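Local coordinates for protein threonine phosphate decarboxylase-like enzyme (Sulfurospirillum multivorans, PDB 6OUX) that uses pyridoxal phosphate to decarboxylate L-serine O-phosphate to ethanolamine O-phosphate, a building block of norcobamide cofactors, at residues Y162-F165 against I166-E169. Numbering follows the deposited sequence.
Sequences YCQF and IENE
Tyr162 and Ile166, one helical turn apart, illustrate how an amphipathic helix lays an aliphatic branch over an aromatic ring. The tyrosine CG lies anti to the backbone N (chi1 179°), which carries the ring forward along the helix, and Ile166 CG1 settles over one face, 3.8 Å from the ring centroid and displaced toward the rim, a CH-pi contact. The isoleucine CD1 goes on to the phenol end, 3.7 Å from Tyr162 OH. With an alanine in place of Tyr162, Ile166 CG1 and CD1 would probably lose the ring they lie against, and Phe147 its edge-to-face partner, leaving a gap between helix and sheet.

The same i to i+4 CH-pi contact recurs at Phe165 and Glu169, with a glutamate methylene in place of the isoleucine branch. Glu169 CG sits over a face of the Phe165 ring, 4.0 Å from the centroid. Beyond that carbon the glutamate chain bends (chi2 -72°); its OE2 stays 4.1 Å from Phe165 CE1, while OE1 forms a salt bridge with Lys123. Phe165 CD2 also approaches Ile166 CD1, at 3.9 Å, joining the two pairs. Glu167 passes its own CG 3.4 Å from Cys163 O and sends OE2 to a salt bridge with Arg198. The backbone keeps regular i to i+4 hydrogen bonds, from Ile166 N to Tyr162 O (2.9 Å) through to Glu169 N to Phe165 O (2.9 Å).

Helix 159-169 thus lies over one face of the seven-stranded mixed sheet of this aminotransferase-type fold, near its 143-148 end: Tyr162 and Ile166 rest on Val174 of strand 173-177, Phe165 and Glu169 on Val145 of strand 143-148, at one margin of the sheet within this chain, and Tyr162 and Cys163 meet Leu195 of the adjacent helix 189-198.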
ATOM      1  N   TYR A 162     -20.686  20.592 -20.899  1.00 18.41           N
ATOM      2  CA  TYR A 162     -19.538  19.731 -20.698  1.00 16.60           C
ATOM      3  C   TYR A 162     -19.295  18.866 -21.943  1.00 17.46           C
ATOM      4  O   TYR A 162     -18.185  18.804 -22.420  1.00 18.62           O
ATOM      5  CB  TYR A 162     -19.789  18.848 -19.532  1.00 16.64           C
ATOM      6  CG  TYR A 162     -18.650  17.903 -19.282  1.00 17.25           C
ATOM      7  CD1 TYR A 162     -17.458  18.357 -18.705  1.00 17.13           C
ATOM      8  CD2 TYR A 162     -18.753  16.592 -19.634  1.00 17.09           C
ATOM      9  CE1 TYR A 162     -16.424  17.490 -18.453  1.00 17.80           C
ATOM     10  CE2 TYR A 162     -17.714  15.708 -19.405  1.00 17.61           C
ATOM     11  CZ  TYR A 162     -16.559  16.155 -18.851  1.00 17.58           C
ATOM     12  OH  TYR A 162     -15.536  15.272 -18.652  1.00 19.95           O
ATOM     13  N   CYS A 163     -20.341  18.227 -22.456  1.00 17.48           N
ATOM     14  CA  CYS A 163     -20.223  17.410 -23.644  1.00 20.15           C
ATOM     15  C   CYS A 163     -19.700  18.199 -24.850  1.00 19.42           C
ATOM     16  O   CYS A 163     -18.863  17.714 -25.581  1.00 18.59           O
ATOM     17  CB  CYS A 163     -21.558  16.795 -23.983  1.00 22.03           C
ATOM     18  SG  CYS A 163     -21.934  15.428 -22.890  1.00 22.73           S
ATOM     19  N   GLN A 164     -20.210  19.409 -25.049  1.00 17.72           N
ATOM     20  CA  GLN A 164     -19.736  20.228 -26.138  1.00 20.15           C
ATOM     21  C   GLN A 164     -18.231  20.596 -25.980  1.00 19.94           C
ATOM     22  O   GLN A 164     -17.466  20.597 -26.938  1.00 18.61           O
ATOM     23  CB  GLN A 164     -20.582  21.489 -26.222  1.00 21.42           C
ATOM     24  CG  GLN A 164     -20.236  22.320 -27.419  1.00 23.22           C
ATOM     25  CD  GLN A 164     -20.420  21.527 -28.715  1.00 26.50           C
ATOM     26  OE1 GLN A 164     -19.450  21.217 -29.422  1.00 30.16           O
ATOM     27  NE2 GLN A 164     -21.632  21.140 -28.988  1.00 23.72           N
ATOM     28  N   PHE A 165     -17.839  20.893 -24.745  1.00 17.36           N
ATOM     29  CA  PHE A 165     -16.473  21.123 -24.385  1.00 17.35           C
ATOM     30  C   PHE A 165     -15.597  19.893 -24.738  1.00 17.76           C
ATOM     31  O   PHE A 165     -14.515  20.049 -25.340  1.00 16.89           O
ATOM     32  CB  PHE A 165     -16.373  21.442 -22.890  1.00 16.85           C
ATOM     33  CG  PHE A 165     -14.980  21.564 -22.397  1.00 15.95           C
ATOM     34  CD1 PHE A 165     -14.222  22.684 -22.723  1.00 17.44           C
ATOM     35  CD2 PHE A 165     -14.406  20.565 -21.643  1.00 16.74           C
ATOM     36  CE1 PHE A 165     -12.900  22.794 -22.293  1.00 19.07           C
ATOM     37  CE2 PHE A 165     -13.097  20.664 -21.190  1.00 16.54           C
ATOM     38  CZ  PHE A 165     -12.342  21.782 -21.513  1.00 18.66           C
ATOM     39  N   ILE A 166     -16.051  18.707 -24.326  1.00 15.23           N
ATOM     40  CA  ILE A 166     -15.338  17.468 -24.656  1.00 15.67           C
ATOM     41  C   ILE A 166     -15.291  17.234 -26.213  1.00 15.03           C
ATOM     42  O   ILE A 166     -14.267  16.814 -26.768  1.00 16.40           O
ATOM     43  CB  ILE A 166     -15.924  16.230 -23.902  1.00 14.41           C
ATOM     44  CG1 ILE A 166     -15.817  16.403 -22.378  1.00 14.51           C
ATOM     45  CG2 ILE A 166     -15.184  14.946 -24.322  1.00 15.37           C
ATOM     46  CD1 ILE A 166     -14.435  16.716 -21.877  1.00 13.84           C
ATOM     47  N   GLU A 167     -16.372  17.505 -26.893  1.00 15.51           N
ATOM     48  CA  GLU A 167     -16.370  17.373 -28.364  1.00 17.02           C
ATOM     49  C   GLU A 167     -15.347  18.327 -28.992  1.00 18.68           C
ATOM     50  O   GLU A 167     -14.528  17.919 -29.828  1.00 19.57           O
ATOM     51  CB  GLU A 167     -17.772  17.613 -28.907  1.00 16.82           C
ATOM     52  CG  GLU A 167     -18.687  16.424 -28.713  1.00 17.99           C
ATOM     53  CD  GLU A 167     -20.158  16.786 -28.857  1.00 20.33           C
ATOM     54  OE1 GLU A 167     -20.468  18.005 -28.961  1.00 22.08           O
ATOM     55  OE2 GLU A 167     -21.014  15.860 -28.820  1.00 21.82           O
ATOM     56  N   ASN A 168     -15.351  19.581 -28.557  1.00 19.93           N
ATOM     57  CA  ASN A 168     -14.346  20.551 -29.027  1.00 19.41           C
ATOM     58  C   ASN A 168     -12.896  20.154 -28.741  1.00 18.28           C
ATOM     59  O   ASN A 168     -12.005  20.249 -29.595  1.00 15.99           O
ATOM     60  CB  ASN A 168     -14.608  21.894 -28.357  1.00 22.53           C
ATOM     61  CG  ASN A 168     -15.914  22.505 -28.785  1.00 22.03           C
ATOM     62  OD1 ASN A 168     -16.601  22.012 -29.680  1.00 23.92           O
ATOM     63  ND2 ASN A 168     -16.258  23.586 -28.162  1.00 24.64           N
ATOM     64  N   GLU A 169     -12.630  19.690 -27.531  1.00 16.84           N
ATOM     65  CA  GLU A 169     -11.263  19.462 -27.143  1.00 17.42           C
ATOM     66  C   GLU A 169     -10.700  18.130 -27.574  1.00 16.08           C
ATOM     67  O   GLU A 169      -9.488  17.988 -27.663  1.00 16.99           O
ATOM     68  CB  GLU A 169     -11.094  19.590 -25.619  1.00 21.09           C
ATOM     69  CG  GLU A 169     -11.233  20.974 -25.043  1.00 23.32           C
ATOM     70  CD  GLU A 169     -10.063  21.912 -25.345  1.00 23.66           C
ATOM     71  OE1 GLU A 169      -8.934  21.465 -25.544  1.00 24.99           O
ATOM     72  OE2 GLU A 169     -10.317  23.117 -25.426  1.00 26.97           O
TER